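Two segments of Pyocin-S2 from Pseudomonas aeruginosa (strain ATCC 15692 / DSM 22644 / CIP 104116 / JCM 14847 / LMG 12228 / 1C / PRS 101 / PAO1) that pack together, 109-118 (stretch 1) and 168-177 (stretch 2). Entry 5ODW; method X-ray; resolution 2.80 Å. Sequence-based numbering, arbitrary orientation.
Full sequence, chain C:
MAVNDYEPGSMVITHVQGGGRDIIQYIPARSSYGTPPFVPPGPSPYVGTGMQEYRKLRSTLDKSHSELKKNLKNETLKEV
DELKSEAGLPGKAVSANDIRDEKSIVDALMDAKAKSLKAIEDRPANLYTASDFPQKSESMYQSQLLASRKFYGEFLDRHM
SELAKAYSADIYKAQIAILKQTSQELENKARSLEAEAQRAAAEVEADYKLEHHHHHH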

# COMPACT_ATOMS: atom_id res chain seq x y z
N LEU C 109 -39.16 -47.65 -1.55
CA LEU C 109 -38.02 -47.07 -0.83
C LEU C 109 -36.83 -46.96 -1.77
O LEU C 109 -36.20 -45.91 -1.81
N MET C 110 -36.56 -48.03 -2.55
CA MET C 110 -35.49 -48.11 -3.53
C MET C 110 -35.62 -46.97 -4.54
O MET C 110 -34.65 -46.25 -4.75
N ASP C 111 -36.82 -46.79 -5.09
CA ASP C 111 -37.07 -45.73 -6.06
C ASP C 111 -36.87 -44.34 -5.46
O ASP C 111 -36.35 -43.45 -6.12
N ALA C 112 -37.30 -44.16 -4.22
CA ALA C 112 -37.15 -42.87 -3.55
C ALA C 112 -35.68 -42.52 -3.40
O ALA C 112 -35.27 -41.38 -3.58
N LYS C 113 -34.89 -43.53 -3.06
CA LYS C 113 -33.44 -43.40 -2.91
C LYS C 113 -32.76 -43.20 -4.25
O LYS C 113 -31.79 -42.44 -4.35
N ALA C 114 -33.31 -43.85 -5.28
CA ALA C 114 -32.85 -43.74 -6.66
C ALA C 114 -33.03 -42.29 -7.17
O ALA C 114 -32.11 -41.73 -7.78
N LYS C 115 -34.21 -41.68 -6.89
CA LYS C 115 -34.59 -40.31 -7.27
C LYS C 115 -33.64 -39.34 -6.61
O LYS C 115 -33.07 -38.49 -7.30
N SER C 116 -33.44 -39.49 -5.26
CA SER C 116 -32.55 -38.68 -4.41
C SER C 116 -31.11 -38.75 -4.93
O SER C 116 -30.49 -37.70 -5.08
N LEU C 117 -30.60 -39.98 -5.24
CA LEU C 117 -29.26 -40.23 -5.77
C LEU C 117 -29.11 -39.59 -7.15
O LEU C 117 -28.07 -38.97 -7.41
N LYS C 118 -30.16 -39.71 -8.02
CA LYS C 118 -30.20 -39.13 -9.37
C LYS C 118 -30.21 -37.58 -9.30
O LYS C 118 -29.59 -36.95 -10.14
N SER C 168 -23.88 -38.52 1.23
CA SER C 168 -25.27 -38.99 1.08
C SER C 168 -25.37 -39.83 -0.18
O SER C 168 -26.01 -40.88 -0.16
N ALA C 169 -24.67 -39.43 -1.26
CA ALA C 169 -24.63 -40.17 -2.52
C ALA C 169 -23.91 -41.50 -2.36
O ALA C 169 -24.27 -42.45 -3.03
N ASP C 170 -22.89 -41.57 -1.50
CA ASP C 170 -22.17 -42.83 -1.26
C ASP C 170 -23.12 -43.85 -0.58
O ASP C 170 -23.26 -44.99 -1.05
N ILE C 171 -23.81 -43.40 0.48
CA ILE C 171 -24.78 -44.15 1.27
C ILE C 171 -25.96 -44.62 0.38
O ILE C 171 -26.20 -45.83 0.30
N TYR C 172 -26.65 -43.68 -0.30
CA TYR C 172 -27.78 -43.95 -1.22
C TYR C 172 -27.43 -45.03 -2.26
O TYR C 172 -28.23 -45.95 -2.45
N LYS C 173 -26.23 -44.94 -2.92
CA LYS C 173 -25.72 -45.90 -3.92
C LYS C 173 -25.65 -47.31 -3.32
O LYS C 173 -26.03 -48.27 -3.99
N ALA C 174 -25.16 -47.43 -2.07
CA ALA C 174 -25.01 -48.68 -1.32
C ALA C 174 -26.35 -49.23 -0.80
O ALA C 174 -26.53 -50.45 -0.76
N GLN C 175 -27.28 -48.32 -0.40
CA GLN C 175 -28.62 -48.67 0.09
C GLN C 175 -29.46 -49.32 -1.00
O GLN C 175 -30.22 -50.24 -0.69
N ILE C 176 -29.31 -48.86 -2.27
CA ILE C 176 -30.01 -49.41 -3.44
C ILE C 176 -29.55 -50.87 -3.66
O ILE C 176 -30.38 -51.73 -3.92
N ALA C 177 -28.23 -51.14 -3.48
CA ALA C 177 -27.64 -52.47 -3.59
C ALA C 177 -28.26 -53.41 -2.56
O ALA C 177 -28.61 -54.55 -2.90

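The most unusual feature of this contact is a lysine at its center: Lys113 points its CA-to-CB bond toward the partner helix, is buried, and gives up 93 Å² to it, nearly as much as the leucine and isoleucine beside it. Its chain takes m at chi1, runs through t at chi2 and chi3, and turns m at chi4, so the aliphatic part serves as packing surface while the ammonium group travels along the interface. Lys113 NZ comes to rest near the plane of the Tyr172 ring, at its edge, 4.0 Å from Tyr172 CE1. Lys113 NZ also lies 3.2 Å from the modeled Gln175 NE2; that amide is probably turned over, and with it turned back the pair may be a hydrogen bond. Lys113 NZ is hydrogen-bonded elsewhere in the structure, where Tyr172 OH is satisfied too.

The two helices run roughly antiparallel, at 149°, with axes 9.3 Å apart at closest approach. In the backbone register, Leu117 CA lies 5.7 Å from Ala169 CA.

Two branched aliphatic side chains interlock the surfaces, one from each helix. Leu117 (chi1 t, chi2 p) leaves its backbone sideways, but its end swings in to fill a hole formed by Ala169, Tyr172, Lys173 and Ile176. Leu117 CD1 lies 3.4 Å from Ala169 O and 4.1 Å from Ala169 CB, while Leu117 CD2 reaches Lys173 CG at 3.8 Å. Ile176 (chi1 m, chi2 t) answers in the other direction, sitting among Met110, Lys113, Ala114 and Leu117. The knobs touch each other where Leu117 CD2 meets Ile176 CD1 at 3.7 Å. Ile176 CD1 also rests against the Ala114 backbone, 3.8 Å from Ala114 CA, while the Ala114 CA-to-CB bond points away. Met110 (t, t, m) adds its CG, with Met110 CG 3.9 Å from Ile176 CG2.

The CA-to-CB bond of Tyr172 (chi1 m) points toward stretch 1, and its ring offers a face to Ser116. Ser116 CB stands 4.1 Å from the centroid of the Tyr172 ring, 21° off the normal, a CH-pi contact over the ring face. The serine, also m, turns its hydroxyl back to its own helix, where Ser116 OG donates to Ala112 O at 2.7 Å, leaving carbon to face the ring.

The rules to read here are reciprocal knobs and polar groups admitted where they have partners. No clear hydrogen bond joins the helices; apolar contacts and two interlocking knobs dominate, and the stretches bury 520 Å², both sides summed.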

# COMPACT_ATOMS: atom_id res chain seq x y z
CB LEU C 109 -37.65 -47.89 0.41
CG LEU C 109 -36.66 -47.22 1.38
CD1 LEU C 109 -37.22 -45.92 1.97
CD2 LEU C 109 -36.26 -48.19 2.49
CB MET C 110 -35.56 -49.46 -4.26
CG MET C 110 -34.22 -49.95 -4.77
SD MET C 110 -34.35 -51.17 -6.11
CE MET C 110 -34.99 -52.59 -5.23
CB ASP C 111 -38.48 -45.86 -6.64
CG ASP C 111 -38.61 -47.04 -7.58
OD1 ASP C 111 -37.60 -47.72 -7.84
OD2 ASP C 111 -39.73 -47.28 -8.08
CB ALA C 112 -37.82 -42.92 -2.18
CB LYS C 113 -32.85 -44.61 -2.15
CG LYS C 113 -33.32 -44.62 -0.71
CD LYS C 113 -32.56 -45.55 0.19
CE LYS C 113 -33.05 -45.42 1.62
NZ LYS C 113 -32.84 -44.04 2.15
CB ALA C 114 -33.62 -44.72 -7.54
CB LYS C 115 -36.03 -40.02 -6.83
CG LYS C 115 -36.65 -38.82 -7.50
CD LYS C 115 -37.98 -39.20 -8.09
CE LYS C 115 -38.75 -37.99 -8.58
NZ LYS C 115 -40.16 -38.34 -8.91
CB SER C 116 -32.60 -39.15 -2.96
OG SER C 116 -33.92 -39.28 -2.48
CB LEU C 117 -28.95 -41.74 -5.83
CG LEU C 117 -27.63 -42.19 -6.46
CD1 LEU C 117 -26.45 -41.89 -5.56
CD2 LEU C 117 -27.65 -43.66 -6.74
CB LYS C 118 -31.40 -39.66 -10.18
CG LYS C 118 -31.48 -39.17 -11.64
CD LYS C 118 -32.39 -40.03 -12.52
CE LYS C 118 -32.67 -39.46 -13.89
NZ LYS C 118 -31.49 -39.53 -14.81
CB SER C 168 -26.27 -37.84 1.05
OG SER C 168 -26.41 -37.31 2.35
CB ALA C 169 -23.95 -39.33 -3.59
CB ASP C 170 -20.89 -42.58 -0.43
CG ASP C 170 -19.95 -43.78 -0.34
OD1 ASP C 170 -19.54 -44.29 -1.42
OD2 ASP C 170 -19.62 -44.20 0.79
CB ILE C 171 -25.22 -43.31 2.52
CG1 ILE C 171 -24.03 -42.99 3.49
CG2 ILE C 171 -26.39 -43.95 3.27
CD1 ILE C 171 -23.16 -44.19 4.02
CB TYR C 172 -28.25 -42.67 -1.94
CG TYR C 172 -29.00 -41.64 -1.12
CD1 TYR C 172 -30.08 -42.01 -0.32
CD2 TYR C 172 -28.76 -40.28 -1.31
CE1 TYR C 172 -30.82 -41.05 0.37
CE2 TYR C 172 -29.50 -39.31 -0.62
CZ TYR C 172 -30.53 -39.70 0.22
OH TYR C 172 -31.27 -38.75 0.88
CB LYS C 173 -24.30 -45.50 -4.40
CG LYS C 173 -24.19 -45.04 -5.86
CD LYS C 173 -22.73 -44.70 -6.21
CE LYS C 173 -22.54 -43.84 -7.46
NZ LYS C 173 -21.28 -43.05 -7.40
CB ALA C 174 -24.06 -48.47 -0.15
CB GLN C 175 -29.34 -47.44 0.66
CG GLN C 175 -28.90 -47.10 2.08
CD GLN C 175 -29.71 -46.00 2.71
OE1 GLN C 175 -30.28 -46.16 3.78
NE2 GLN C 175 -29.74 -44.83 2.09
CB ILE C 176 -29.88 -48.50 -4.70
CG1 ILE C 176 -30.54 -47.12 -4.44
CG2 ILE C 176 -30.53 -49.18 -5.92
CD1 ILE C 176 -30.11 -46.03 -5.30
CB ALA C 177 -26.13 -52.39 -3.39